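Local structure of glutathione S-transferase (Bombyx mori, 4E8H) at residues S15-V27 against M158-N171. The protein binds glutathione and is probably a glutathione transferase that joins its thiol to electrophilic compounds. Numbering follows the deposited sequence.
Sequences SPPCRAVMMTARV and MTVADITIVVTITN. With GSH (glutathione), chain F.
The first helix of the thioredoxin-like domain, 16-27, packs here on helix 160-171 of the helical domain, part of the interdomain interface of a glutathione transferase. The axes approach to 8.7 Å and cross at 136°. The backbones come nearest at A20 and T164, where CA to CA is 4.8 Å. The small A20 allows this; its CB lies 3.9 Å from T164 CB. Packing is knobs-into-holes. V167 fills the hole between P16, R19, A20 and M23. Its CG1 meets P16 CB and one face of the R19 guanidinium, while its CG2 touches M23 CE at 3.7 Å. I163 sits among A20, M23, T24 and V27. At chi1 -59° I163 CG1 lies beside the backbone N and CG2 anti to it, and this CG2 methyl reaches T24 OG1 at 3.6 Å. T24 OG1 also donates to A20 O, within its own helix.

R19 carries the polar link. NH1 and NH2 both donate to N171 OD1, each at 2.9 Å, end-on and in the guanidinium plane. The amide plane stands 85° to it. NH1 meets a lone pair of OD1, whereas NH2 comes from above the carbonyl plane. NH2 also forms a salt bridge to D205, and NH1 donates to P14 O. A leucine in place of R19 would probably leave N171 OD1 without these two donors and D205 without this ion-pair partner.

S15 and P17, at the start of helix 16-27, line the glutathione pocket. Helix 71-82 flanks P17, V21 and T164, helix 93-124 touches P16 and N171, and helix 201-213 packs on R19, M23 and N171.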
loop_
_atom_site.group_PDB
_atom_site.type_symbol
_atom_site.label_atom_id
_atom_site.label_comp_id
_atom_site.label_asym_id
_atom_site.label_seq_id
_atom_site.Cartn_x
_atom_site.Cartn_y
_atom_site.Cartn_z
ATOM N N SER B 15 18.137 -4.833 2.367
ATOM C CA SER B 15 16.861 -4.111 2.399
ATOM C C SER B 15 15.676 -4.957 1.895
ATOM O O SER B 15 15.672 -5.378 0.736
ATOM C CB SER B 15 16.988 -2.817 1.592
ATOM O OG SER B 15 15.721 -2.263 1.283
ATOM N N PRO B 16 14.672 -5.211 2.765
ATOM C CA PRO B 16 13.511 -6.011 2.346
ATOM C C PRO B 16 12.800 -5.537 1.060
ATOM O O PRO B 16 12.577 -6.364 0.171
ATOM C CB PRO B 16 12.580 -5.955 3.565
ATOM C CG PRO B 16 13.502 -5.760 4.717
ATOM C CD PRO B 16 14.620 -4.889 4.205
ATOM N N PRO B 17 12.450 -4.232 0.949
ATOM C CA PRO B 17 11.824 -3.795 -0.303
ATOM C C PRO B 17 12.708 -3.960 -1.547
ATOM O O PRO B 17 12.191 -4.314 -2.609
ATOM C CB PRO B 17 11.504 -2.313 -0.046
ATOM C CG PRO B 17 12.372 -1.916 1.087
ATOM C CD PRO B 17 12.478 -3.137 1.938
ATOM N N CYS B 18 14.014 -3.716 -1.420
ATOM C CA CYS B 18 14.945 -3.947 -2.530
ATOM C C CYS B 18 14.927 -5.409 -2.979
ATOM O O CYS B 18 14.909 -5.697 -4.177
ATOM C CB CYS B 18 16.368 -3.513 -2.157
ATOM S SG CYS B 18 16.549 -1.732 -1.871
ATOM N N ARG B 19 14.907 -6.320 -2.007
ATOM C CA ARG B 19 14.906 -7.758 -2.272
ATOM C C ARG B 19 13.651 -8.245 -3.006
ATOM O O ARG B 19 13.741 -9.120 -3.867
ATOM C CB ARG B 19 15.119 -8.532 -0.970
ATOM C CG ARG B 19 16.559 -8.479 -0.462
ATOM C CD ARG B 19 16.640 -8.616 1.052
ATOM N NE ARG B 19 15.935 -9.795 1.550
ATOM C CZ ARG B 19 15.704 -10.047 2.835
ATOM N NH1 ARG B 19 16.120 -9.203 3.773
ATOM N NH2 ARG B 19 15.050 -11.144 3.188
ATOM N N ALA B 20 12.493 -7.676 -2.669
ATOM C CA ALA B 20 11.245 -7.986 -3.372
ATOM C C ALA B 20 11.324 -7.573 -4.843
ATOM O O ALA B 20 10.897 -8.321 -5.726
ATOM C CB ALA B 20 10.060 -7.315 -2.684
ATOM N N VAL B 21 11.878 -6.388 -5.097
ATOM C CA VAL B 21 12.058 -5.895 -6.462
ATOM C C VAL B 21 13.028 -6.783 -7.249
ATOM O O VAL B 21 12.736 -7.167 -8.385
ATOM C CB VAL B 21 12.537 -4.417 -6.497
ATOM C CG1 VAL B 21 12.881 -3.988 -7.923
ATOM C CG2 VAL B 21 11.478 -3.493 -5.913
ATOM N N MET B 22 14.163 -7.115 -6.633
ATOM C CA MET B 22 15.222 -7.885 -7.296
ATOM C C MET B 22 14.759 -9.275 -7.733
ATOM O O MET B 22 15.103 -9.727 -8.824
ATOM C CB MET B 22 16.469 -7.984 -6.406
ATOM C CG MET B 22 17.230 -6.670 -6.257
ATOM S SD MET B 22 18.327 -6.632 -4.823
ATOM C CE MET B 22 19.770 -7.466 -5.472
ATOM N N MET B 23 13.977 -9.939 -6.885
ATOM C CA MET B 23 13.412 -11.245 -7.225
ATOM C C MET B 23 12.318 -11.141 -8.291
ATOM O O MET B 23 12.189 -12.035 -9.127
ATOM C CB MET B 23 12.883 -11.966 -5.982
ATOM C CG MET B 23 13.971 -12.549 -5.083
ATOM S SD MET B 23 13.346 -13.637 -3.779
ATOM C CE MET B 23 12.420 -12.490 -2.762
ATOM N N THR B 24 11.537 -10.061 -8.263
ATOM C CA THR B 24 10.518 -9.832 -9.292
ATOM C C THR B 24 11.170 -9.670 -10.665
ATOM O O THR B 24 10.697 -10.240 -11.649
ATOM C CB THR B 24 9.623 -8.612 -8.975
ATOM O OG1 THR B 24 8.965 -8.820 -7.722
ATOM C CG2 THR B 24 8.562 -8.413 -10.058
ATOM N N ALA B 25 12.260 -8.904 -10.715
ATOM C CA ALA B 25 13.017 -8.695 -11.951
ATOM C C ALA B 25 13.629 -9.986 -12.500
ATOM O O ALA B 25 13.680 -10.177 -13.718
ATOM C CB ALA B 25 14.096 -7.645 -11.741
ATOM N N ARG B 26 14.092 -10.862 -11.610
ATOM C CA ARG B 26 14.643 -12.153 -12.024
ATOM C C ARG B 26 13.581 -13.045 -12.665
ATOM O O ARG B 26 13.820 -13.632 -13.723
ATOM C CB ARG B 26 15.313 -12.872 -10.847
ATOM C CG ARG B 26 16.626 -12.238 -10.392
ATOM C CD ARG B 26 17.763 -12.516 -11.368
ATOM N NE ARG B 26 18.151 -13.925 -11.359
ATOM C CZ ARG B 26 19.093 -14.441 -10.574
ATOM N NH1 ARG B 26 19.762 -13.667 -9.725
ATOM N NH2 ARG B 26 19.369 -15.735 -10.640
ATOM N N VAL B 27 12.411 -13.131 -12.031
ATOM C CA VAL B 27 11.292 -13.932 -12.546
ATOM C C VAL B 27 10.844 -13.438 -13.927
ATOM O O VAL B 27 10.446 -14.233 -14.782
ATOM C CB VAL B 27 10.100 -13.971 -11.546
ATOM C CG1 VAL B 27 8.880 -14.665 -12.153
ATOM C CG2 VAL B 27 10.504 -14.675 -10.265
ATOM N N MET B 158 1.486 -18.123 -8.558
ATOM C CA MET B 158 2.344 -17.173 -7.846
ATOM C C MET B 158 2.228 -15.777 -8.465
ATOM O O MET B 158 2.158 -15.638 -9.690
ATOM C CB MET B 158 3.804 -17.645 -7.852
ATOM C CG MET B 158 4.724 -16.867 -6.907
ATOM S SD MET B 158 6.468 -17.325 -7.019
ATOM C CE MET B 158 6.931 -16.573 -8.580
ATOM N N THR B 159 2.187 -14.754 -7.612
ATOM C CA THR B 159 2.086 -13.363 -8.059
ATOM C C THR B 159 3.130 -12.490 -7.358
ATOM O O THR B 159 3.880 -12.976 -6.506
ATOM C CB THR B 159 0.664 -12.781 -7.825
ATOM O OG1 THR B 159 0.351 -12.799 -6.426
ATOM C CG2 THR B 159 -0.388 -13.575 -8.596
ATOM N N VAL B 160 3.182 -11.208 -7.722
ATOM C CA VAL B 160 4.065 -10.248 -7.045
ATOM C C VAL B 160 3.779 -10.183 -5.541
ATOM O O VAL B 160 4.679 -9.897 -4.747
ATOM C CB VAL B 160 4.001 -8.824 -7.669
ATOM C CG1 VAL B 160 4.618 -8.820 -9.063
ATOM C CG2 VAL B 160 2.565 -8.289 -7.705
ATOM N N ALA B 161 2.531 -10.464 -5.165
ATOM C CA ALA B 161 2.127 -10.495 -3.762
ATOM C C ALA B 161 2.881 -11.565 -2.965
ATOM O O ALA B 161 3.341 -11.290 -1.856
ATOM C CB ALA B 161 0.622 -10.675 -3.639
ATOM N N ASP B 162 3.019 -12.766 -3.532
ATOM C CA ASP B 162 3.823 -13.835 -2.916
ATOM C C ASP B 162 5.285 -13.432 -2.760
ATOM O O ASP B 162 5.909 -13.735 -1.744
ATOM C CB ASP B 162 3.764 -15.121 -3.741
ATOM C CG ASP B 162 2.363 -15.661 -3.880
ATOM O OD1 ASP B 162 1.873 -16.311 -2.933
ATOM O OD2 ASP B 162 1.753 -15.440 -4.945
ATOM N N ILE B 163 5.822 -12.758 -3.775
ATOM C CA ILE B 163 7.233 -12.373 -3.798
ATOM C C ILE B 163 7.582 -11.372 -2.684
ATOM O O ILE B 163 8.591 -11.546 -1.998
ATOM C CB ILE B 163 7.682 -11.869 -5.208
ATOM C CG1 ILE B 163 7.462 -12.968 -6.262
ATOM C CG2 ILE B 163 9.146 -11.411 -5.188
ATOM C CD1 ILE B 163 7.837 -12.573 -7.697
ATOM N N THR B 164 6.754 -10.347 -2.483
ATOM C CA THR B 164 7.031 -9.360 -1.428
ATOM C C THR B 164 6.759 -9.891 -0.012
ATOM O O THR B 164 7.515 -9.601 0.919
ATOM C CB THR B 164 6.329 -7.989 -1.668
ATOM O OG1 THR B 164 6.609 -7.106 -0.574
ATOM C CG2 THR B 164 4.819 -8.149 -1.824
ATOM N N ILE B 165 5.692 -10.676 0.130
ATOM C CA ILE B 165 5.345 -11.301 1.407
ATOM C C ILE B 165 6.429 -12.301 1.847
ATOM O O ILE B 165 6.793 -12.341 3.027
ATOM C CB ILE B 165 3.920 -11.938 1.365
ATOM C CG1 ILE B 165 2.854 -10.831 1.365
ATOM C CG2 ILE B 165 3.702 -12.894 2.541
ATOM C CD1 ILE B 165 1.444 -11.288 0.990
ATOM N N VAL B 166 6.961 -13.073 0.897
ATOM C CA VAL B 166 7.980 -14.089 1.201
ATOM C C VAL B 166 9.276 -13.502 1.787
ATOM O O VAL B 166 9.969 -14.178 2.550
ATOM C CB VAL B 166 8.266 -15.040 -0.010
ATOM C CG1 VAL B 166 9.352 -14.488 -0.929
ATOM C CG2 VAL B 166 8.637 -16.438 0.475
ATOM N N VAL B 167 9.586 -12.250 1.444
ATOM C CA VAL B 167 10.746 -11.562 2.017
ATOM C C VAL B 167 10.631 -11.501 3.546
ATOM O O VAL B 167 11.596 -11.788 4.261
ATOM C CB VAL B 167 10.934 -10.138 1.421
ATOM C CG1 VAL B 167 12.038 -9.384 2.154
ATOM C CG2 VAL B 167 11.255 -10.216 -0.067
ATOM N N THR B 168 9.441 -11.149 4.027
ATOM C CA THR B 168 9.162 -11.039 5.457
ATOM C C THR B 168 9.244 -12.392 6.158
ATOM O O THR B 168 9.782 -12.499 7.266
ATOM C CB THR B 168 7.783 -10.377 5.691
ATOM O OG1 THR B 168 7.855 -9.004 5.295
ATOM C CG2 THR B 168 7.365 -10.444 7.159
ATOM N N ILE B 169 8.715 -13.419 5.503
ATOM C CA ILE B 169 8.741 -14.772 6.042
ATOM C C ILE B 169 10.178 -15.298 6.051
ATOM O O ILE B 169 10.587 -15.968 7.004
ATOM C CB ILE B 169 7.759 -15.712 5.284
ATOM C CG1 ILE B 169 6.327 -15.144 5.319
ATOM C CG2 ILE B 169 7.792 -17.130 5.852
ATOM C CD1 ILE B 169 5.772 -14.835 6.721
ATOM N N THR B 170 10.945 -14.968 5.011
ATOM C CA THR B 170 12.373 -15.288 4.978
ATOM C C THR B 170 13.112 -14.623 6.146
ATOM O O THR B 170 13.922 -15.272 6.814
ATOM C CB THR B 170 13.029 -14.898 3.630
ATOM O OG1 THR B 170 12.367 -15.585 2.559
ATOM C CG2 THR B 170 14.513 -15.272 3.609
ATOM N N ASN B 171 12.824 -13.346 6.401
ATOM C CA ASN B 171 13.472 -12.631 7.501
ATOM C C ASN B 171 13.200 -13.251 8.870
ATOM O O ASN B 171 14.135 -13.512 9.627
ATOM C CB ASN B 171 13.095 -11.148 7.504
ATOM C CG ASN B 171 13.805 -10.360 6.418
ATOM O OD1 ASN B 171 14.934 -10.672 6.036
ATOM N ND2 ASN B 171 13.144 -9.326 5.920
HETATM N N1 GSH F . 7.531 1.534 1.501
HETATM C CA1 GSH F . 8.845 1.658 0.894
HETATM C C1 GSH F . 8.989 0.624 -0.187
HETATM O O11 GSH F . 8.280 -0.407 -0.175
HETATM O O12 GSH F . 9.814 0.782 -1.114
HETATM C CB1 GSH F . 9.926 1.465 1.955
HETATM C CG1 GSH F . 11.218 2.179 1.563
HETATM C CD1 GSH F . 12.100 2.425 2.769
HETATM O OE1 GSH F . 11.550 2.916 3.972
HETATM N N2 GSH F . 13.398 2.160 2.632
HETATM C CA2 GSH F . 14.359 2.453 3.683
HETATM C C2 GSH F . 15.005 3.785 3.448
HETATM O O2 GSH F . 15.195 4.220 2.122
HETATM C CB2 GSH F . 15.427 1.367 3.721
HETATM S SG2 GSH F . 14.764 -0.256 4.174
HETATM N N3 GSH F . 15.374 4.498 4.513
HETATM C CA3 GSH F . 16.154 5.722 4.402
HETATM C C3 GSH F . 15.286 6.956 4.283
HETATM O O31 GSH F . 14.063 6.851 4.042
HETATM O O32 GSH F . 15.776 8.100 4.423
#